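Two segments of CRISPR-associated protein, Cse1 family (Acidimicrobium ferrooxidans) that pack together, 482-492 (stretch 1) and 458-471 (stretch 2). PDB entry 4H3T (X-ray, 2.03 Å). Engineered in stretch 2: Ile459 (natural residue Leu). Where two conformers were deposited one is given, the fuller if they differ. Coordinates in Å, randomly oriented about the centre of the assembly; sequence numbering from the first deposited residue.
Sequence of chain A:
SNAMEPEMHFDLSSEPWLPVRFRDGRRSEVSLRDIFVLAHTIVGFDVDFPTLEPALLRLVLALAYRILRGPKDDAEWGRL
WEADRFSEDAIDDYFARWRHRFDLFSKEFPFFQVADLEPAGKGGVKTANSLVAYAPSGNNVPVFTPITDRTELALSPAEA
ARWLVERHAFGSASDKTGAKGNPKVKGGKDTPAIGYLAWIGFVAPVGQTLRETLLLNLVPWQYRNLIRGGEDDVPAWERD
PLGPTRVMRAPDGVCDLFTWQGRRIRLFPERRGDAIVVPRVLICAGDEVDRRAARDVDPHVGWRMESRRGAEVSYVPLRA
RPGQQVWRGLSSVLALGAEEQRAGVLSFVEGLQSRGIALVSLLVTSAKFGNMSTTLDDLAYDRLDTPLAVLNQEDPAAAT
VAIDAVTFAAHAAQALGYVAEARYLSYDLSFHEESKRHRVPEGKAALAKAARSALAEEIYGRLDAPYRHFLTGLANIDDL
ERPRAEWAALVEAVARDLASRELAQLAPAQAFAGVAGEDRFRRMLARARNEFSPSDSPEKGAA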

# COMPACT_ATOMS: atom_id res chain seq x y z
N ARG A 482 12.49 -22.01 19.75
CA ARG A 482 12.87 -21.02 20.76
C ARG A 482 12.05 -19.73 20.62
O ARG A 482 11.36 -19.39 21.56
CB ARG A 482 14.37 -20.77 20.65
CG ARG A 482 14.99 -19.96 21.75
CD ARG A 482 16.50 -19.94 21.54
NE ARG A 482 17.09 -21.29 21.51
CZ ARG A 482 17.52 -21.98 22.57
NH1 ARG A 482 17.45 -21.46 23.79
NH2 ARG A 482 18.04 -23.20 22.41
N PRO A 483 12.00 -19.05 19.46
CA PRO A 483 11.18 -17.84 19.38
C PRO A 483 9.67 -18.13 19.60
O PRO A 483 8.94 -17.27 20.08
CB PRO A 483 11.50 -17.29 17.99
CG PRO A 483 12.04 -18.46 17.21
CD PRO A 483 12.79 -19.22 18.22
N ARG A 484 9.22 -19.34 19.26
CA ARG A 484 7.84 -19.81 19.48
C ARG A 484 7.57 -19.80 21.00
O ARG A 484 6.63 -19.15 21.45
CB ARG A 484 7.69 -21.23 18.87
CG ARG A 484 6.30 -21.81 18.88
CD ARG A 484 6.27 -23.16 18.15
NE ARG A 484 6.12 -23.06 16.68
CZ ARG A 484 4.97 -22.94 16.02
NH1 ARG A 484 3.82 -22.89 16.67
NH2 ARG A 484 4.96 -22.93 14.70
N ALA A 485 8.48 -20.39 21.81
CA ALA A 485 8.37 -20.38 23.27
C ALA A 485 8.53 -18.93 23.85
O ALA A 485 7.78 -18.54 24.76
CB ALA A 485 9.38 -21.35 23.90
N GLU A 486 9.44 -18.12 23.31
CA GLU A 486 9.59 -16.73 23.77
C GLU A 486 8.35 -15.89 23.54
O GLU A 486 7.94 -15.14 24.42
CB GLU A 486 10.72 -16.02 23.03
CG GLU A 486 12.07 -16.60 23.46
CD GLU A 486 13.19 -16.23 22.51
OE1 GLU A 486 12.95 -15.53 21.49
OE2 GLU A 486 14.32 -16.68 22.77
N TRP A 487 7.77 -16.00 22.34
CA TRP A 487 6.59 -15.23 22.03
C TRP A 487 5.41 -15.67 22.97
O TRP A 487 4.66 -14.82 23.46
CB TRP A 487 6.21 -15.42 20.57
CG TRP A 487 4.99 -14.63 20.17
CD1 TRP A 487 3.77 -15.12 19.77
CD2 TRP A 487 4.89 -13.21 20.14
NE1 TRP A 487 2.92 -14.08 19.51
CE2 TRP A 487 3.59 -12.89 19.68
CE3 TRP A 487 5.78 -12.16 20.44
CZ2 TRP A 487 3.15 -11.57 19.55
CZ3 TRP A 487 5.33 -10.85 20.32
CH2 TRP A 487 4.04 -10.56 19.87
N ALA A 488 5.28 -16.97 23.23
CA ALA A 488 4.22 -17.49 24.10
C ALA A 488 4.29 -16.84 25.48
O ALA A 488 3.27 -16.40 26.01
CB ALA A 488 4.33 -19.01 24.23
N ALA A 489 5.46 -16.84 26.10
CA ALA A 489 5.65 -16.22 27.41
C ALA A 489 5.44 -14.69 27.36
O ALA A 489 4.90 -14.13 28.32
CB ALA A 489 7.06 -16.54 27.96
N LEU A 490 5.90 -13.99 26.32
CA LEU A 490 5.68 -12.53 26.22
C LEU A 490 4.17 -12.21 26.15
O LEU A 490 3.65 -11.41 26.92
CB LEU A 490 6.44 -11.98 25.01
CG LEU A 490 6.45 -10.47 24.86
CD1 LEU A 490 7.76 -10.01 24.21
CD2 LEU A 490 5.13 -9.95 24.17
N VAL A 491 3.44 -12.91 25.29
CA VAL A 491 2.01 -12.62 25.14
C VAL A 491 1.25 -12.92 26.43
O VAL A 491 0.39 -12.12 26.81
CB VAL A 491 1.43 -13.40 23.94
CG1 VAL A 491 -0.10 -13.31 23.90
CG2 VAL A 491 2.02 -12.90 22.63
N GLU A 492 1.57 -14.01 27.12
CA GLU A 492 0.91 -14.33 28.40
C GLU A 492 1.12 -13.24 29.43
O GLU A 492 0.19 -12.91 30.16
CB GLU A 492 1.43 -15.63 29.02
CG GLU A 492 0.93 -16.91 28.39
CD GLU A 492 1.17 -18.07 29.35
OE1 GLU A 492 2.26 -18.68 29.27
OE2 GLU A 492 0.36 -18.23 30.29
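Stretch 2, residues 458-471: EIYGRLDAPYRHFL

How does stretch 2 lie on stretch 1? Both are helical, and stretch 2 runs nearly antiparallel to stretch 1: their N-to-C directions differ by 154°, and the axes approach to 11.2 Å. Phe470 therefore lies near Pro483, with CA atoms 7.2 Å apart, while Leu463 lies near Val491, their CA atoms 7.4 Å apart. Stretch 2 is kinked where the N atoms of Ala465 and Pro466 lack bonds to the preceding turn; Pro466, as a proline, has no amide hydrogen to give.

What holds the middle of the contact? Trp487, which has the largest covered area, enters as a knob among Leu463, Pro466, Tyr467 and Phe470. With chi1 in the t well, its six-membered ring reaches the backbone of stretch 2: CH2 of Trp487 is 3.5 Å from CA of Tyr467, and CZ3 of Trp487 is 3.6 Å from C of Pro466. Tyr467 turns its ring edge toward the face of Trp487, the planes at 82°.

Where does Phe470 sit? One face of its ring lies against CG of Trp487, with CD1 of Phe470 4.0 Å from CB of Trp487. Its ring and the five-membered ring of Trp487 meet obliquely, planes at 33° and centroids 4.9 Å apart. O of Pro483 lies at the edge of the phenyl ring, 3.8 Å from CE1 of Phe470; CB of Pro483 is 4.1 Å from CE1 of Phe470.

What does Leu463 meet at the other end? CD2 of Leu463 lies 3.6 Å from CD2 of Leu490, 4.0 Å from CG2 of Val491 and 4.2 Å from CH2 of Trp487, so one methyl touches three side chains of stretch 1. CD2 of Leu490 also reaches CB of Pro466, at 3.8 Å. No hydrogen bond crosses between the helices; the contact rests on apolar and aromatic packing, burying 418 Å² in all.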

# COMPACT_ATOMS: atom_id res chain seq x y z
N GLU A 458 -6.57 -3.00 22.77
CA GLU A 458 -5.50 -2.59 23.68
C GLU A 458 -4.32 -3.63 23.70
O GLU A 458 -3.17 -3.23 23.64
CB GLU A 458 -6.04 -2.37 25.10
CG GLU A 458 -4.98 -1.74 25.98
CD GLU A 458 -5.55 -1.07 27.22
OE1 GLU A 458 -6.77 -1.22 27.52
OE2 GLU A 458 -4.74 -0.46 27.95
N ILE A 459 -4.59 -4.92 23.81
CA ILE A 459 -3.50 -5.89 23.77
C ILE A 459 -2.78 -5.86 22.39
O ILE A 459 -1.57 -5.93 22.34
CB ILE A 459 -3.91 -7.32 24.19
CG1 ILE A 459 -2.63 -8.11 24.55
CG2 ILE A 459 -4.75 -8.06 23.14
CD1 ILE A 459 -2.74 -9.49 24.98
N TYR A 460 -3.50 -5.69 21.27
CA TYR A 460 -2.80 -5.59 19.98
C TYR A 460 -1.84 -4.39 19.96
O TYR A 460 -0.73 -4.51 19.44
CB TYR A 460 -3.81 -5.52 18.81
CG TYR A 460 -4.43 -6.86 18.53
CD1 TYR A 460 -3.64 -7.94 18.15
CD2 TYR A 460 -5.81 -7.02 18.49
CE1 TYR A 460 -4.20 -9.13 17.72
CE2 TYR A 460 -6.38 -8.27 18.16
CZ TYR A 460 -5.55 -9.32 17.81
OH TYR A 460 -5.93 -10.52 17.31
N GLY A 461 -2.25 -3.25 20.56
CA GLY A 461 -1.39 -2.07 20.59
C GLY A 461 -0.12 -2.37 21.38
O GLY A 461 0.96 -2.02 20.96
N ARG A 462 -0.27 -3.08 22.52
CA ARG A 462 0.85 -3.50 23.36
C ARG A 462 1.74 -4.54 22.70
O ARG A 462 2.92 -4.59 22.99
CB ARG A 462 0.33 -4.07 24.68
CG ARG A 462 -0.20 -2.96 25.60
CD ARG A 462 0.90 -2.38 26.47
NE ARG A 462 1.23 -3.32 27.56
CZ ARG A 462 0.53 -3.47 28.68
NH1 ARG A 462 -0.55 -2.72 28.91
NH2 ARG A 462 0.87 -4.40 29.56
N LEU A 463 1.20 -5.37 21.80
CA LEU A 463 2.00 -6.43 21.13
C LEU A 463 2.62 -5.95 19.84
O LEU A 463 3.39 -6.70 19.23
CB LEU A 463 1.12 -7.68 20.88
CG LEU A 463 0.65 -8.42 22.12
CD1 LEU A 463 -0.22 -9.59 21.74
CD2 LEU A 463 1.85 -8.88 23.01
N ASP A 464 2.38 -4.68 19.45
CA ASP A 464 2.87 -4.23 18.16
C ASP A 464 4.42 -4.21 18.11
O ASP A 464 4.99 -4.87 17.25
CB ASP A 464 2.28 -2.86 17.79
CG ASP A 464 2.72 -2.32 16.44
OD1 ASP A 464 2.44 -2.99 15.40
OD2 ASP A 464 3.38 -1.33 16.42
N ALA A 465 5.08 -3.49 19.00
CA ALA A 465 6.55 -3.40 18.96
C ALA A 465 7.20 -4.77 19.29
O ALA A 465 8.02 -5.24 18.48
CB ALA A 465 7.05 -2.29 19.90
N PRO A 466 6.64 -5.56 20.25
CA PRO A 466 7.16 -6.92 20.47
C PRO A 466 6.99 -7.86 19.27
O PRO A 466 7.91 -8.60 18.97
CB PRO A 466 6.31 -7.40 21.64
CG PRO A 466 5.98 -6.20 22.37
CD PRO A 466 5.73 -5.18 21.35
N TYR A 467 5.83 -7.83 18.54
CA TYR A 467 5.66 -8.70 17.37
C TYR A 467 6.68 -8.34 16.27
O TYR A 467 7.29 -9.21 15.66
CB TYR A 467 4.23 -8.60 16.78
CG TYR A 467 4.07 -9.61 15.68
CD1 TYR A 467 3.82 -10.96 15.98
CD2 TYR A 467 4.41 -9.29 14.36
CE1 TYR A 467 3.84 -11.92 14.99
CE2 TYR A 467 4.44 -10.26 13.38
CZ TYR A 467 4.08 -11.56 13.68
OH TYR A 467 4.18 -12.52 12.70
N ARG A 468 6.87 -7.08 16.01
CA ARG A 468 7.80 -6.63 14.97
C ARG A 468 9.26 -7.10 15.25
O ARG A 468 9.98 -7.50 14.31
CB ARG A 468 7.72 -5.12 14.82
CG ARG A 468 6.36 -4.63 14.22
CD ARG A 468 6.27 -3.12 14.34
NE ARG A 468 5.00 -2.65 13.79
CZ ARG A 468 4.73 -2.43 12.52
NH1 ARG A 468 5.67 -2.55 11.60
NH2 ARG A 468 3.51 -2.07 12.14
N HIS A 469 9.68 -7.01 16.51
CA HIS A 469 10.98 -7.49 17.01
C HIS A 469 11.07 -9.00 16.85
O HIS A 469 12.10 -9.51 16.45
CB HIS A 469 11.20 -7.11 18.50
CG HIS A 469 12.57 -7.44 19.02
ND1 HIS A 469 12.76 -8.32 20.11
CD2 HIS A 469 13.79 -6.94 18.66
CE1 HIS A 469 14.07 -8.37 20.32
NE2 HIS A 469 14.74 -7.55 19.48
N PHE A 470 10.02 -9.72 17.21
CA PHE A 470 9.97 -11.17 17.06
C PHE A 470 10.10 -11.56 15.57
O PHE A 470 10.91 -12.42 15.23
CB PHE A 470 8.62 -11.71 17.67
CG PHE A 470 8.08 -12.99 17.08
CD1 PHE A 470 8.50 -14.22 17.55
CD2 PHE A 470 7.18 -12.95 16.02
CE1 PHE A 470 8.07 -15.40 16.92
CE2 PHE A 470 6.76 -14.10 15.39
CZ PHE A 470 7.19 -15.33 15.85
N LEU A 471 9.33 -10.90 14.69
CA LEU A 471 9.35 -11.21 13.28
C LEU A 471 10.74 -10.95 12.66
O LEU A 471 11.29 -11.82 11.96
CB LEU A 471 8.26 -10.39 12.55
CG LEU A 471 8.21 -10.54 11.01
CD1 LEU A 471 7.83 -11.95 10.64
CD2 LEU A 471 7.19 -9.66 10.36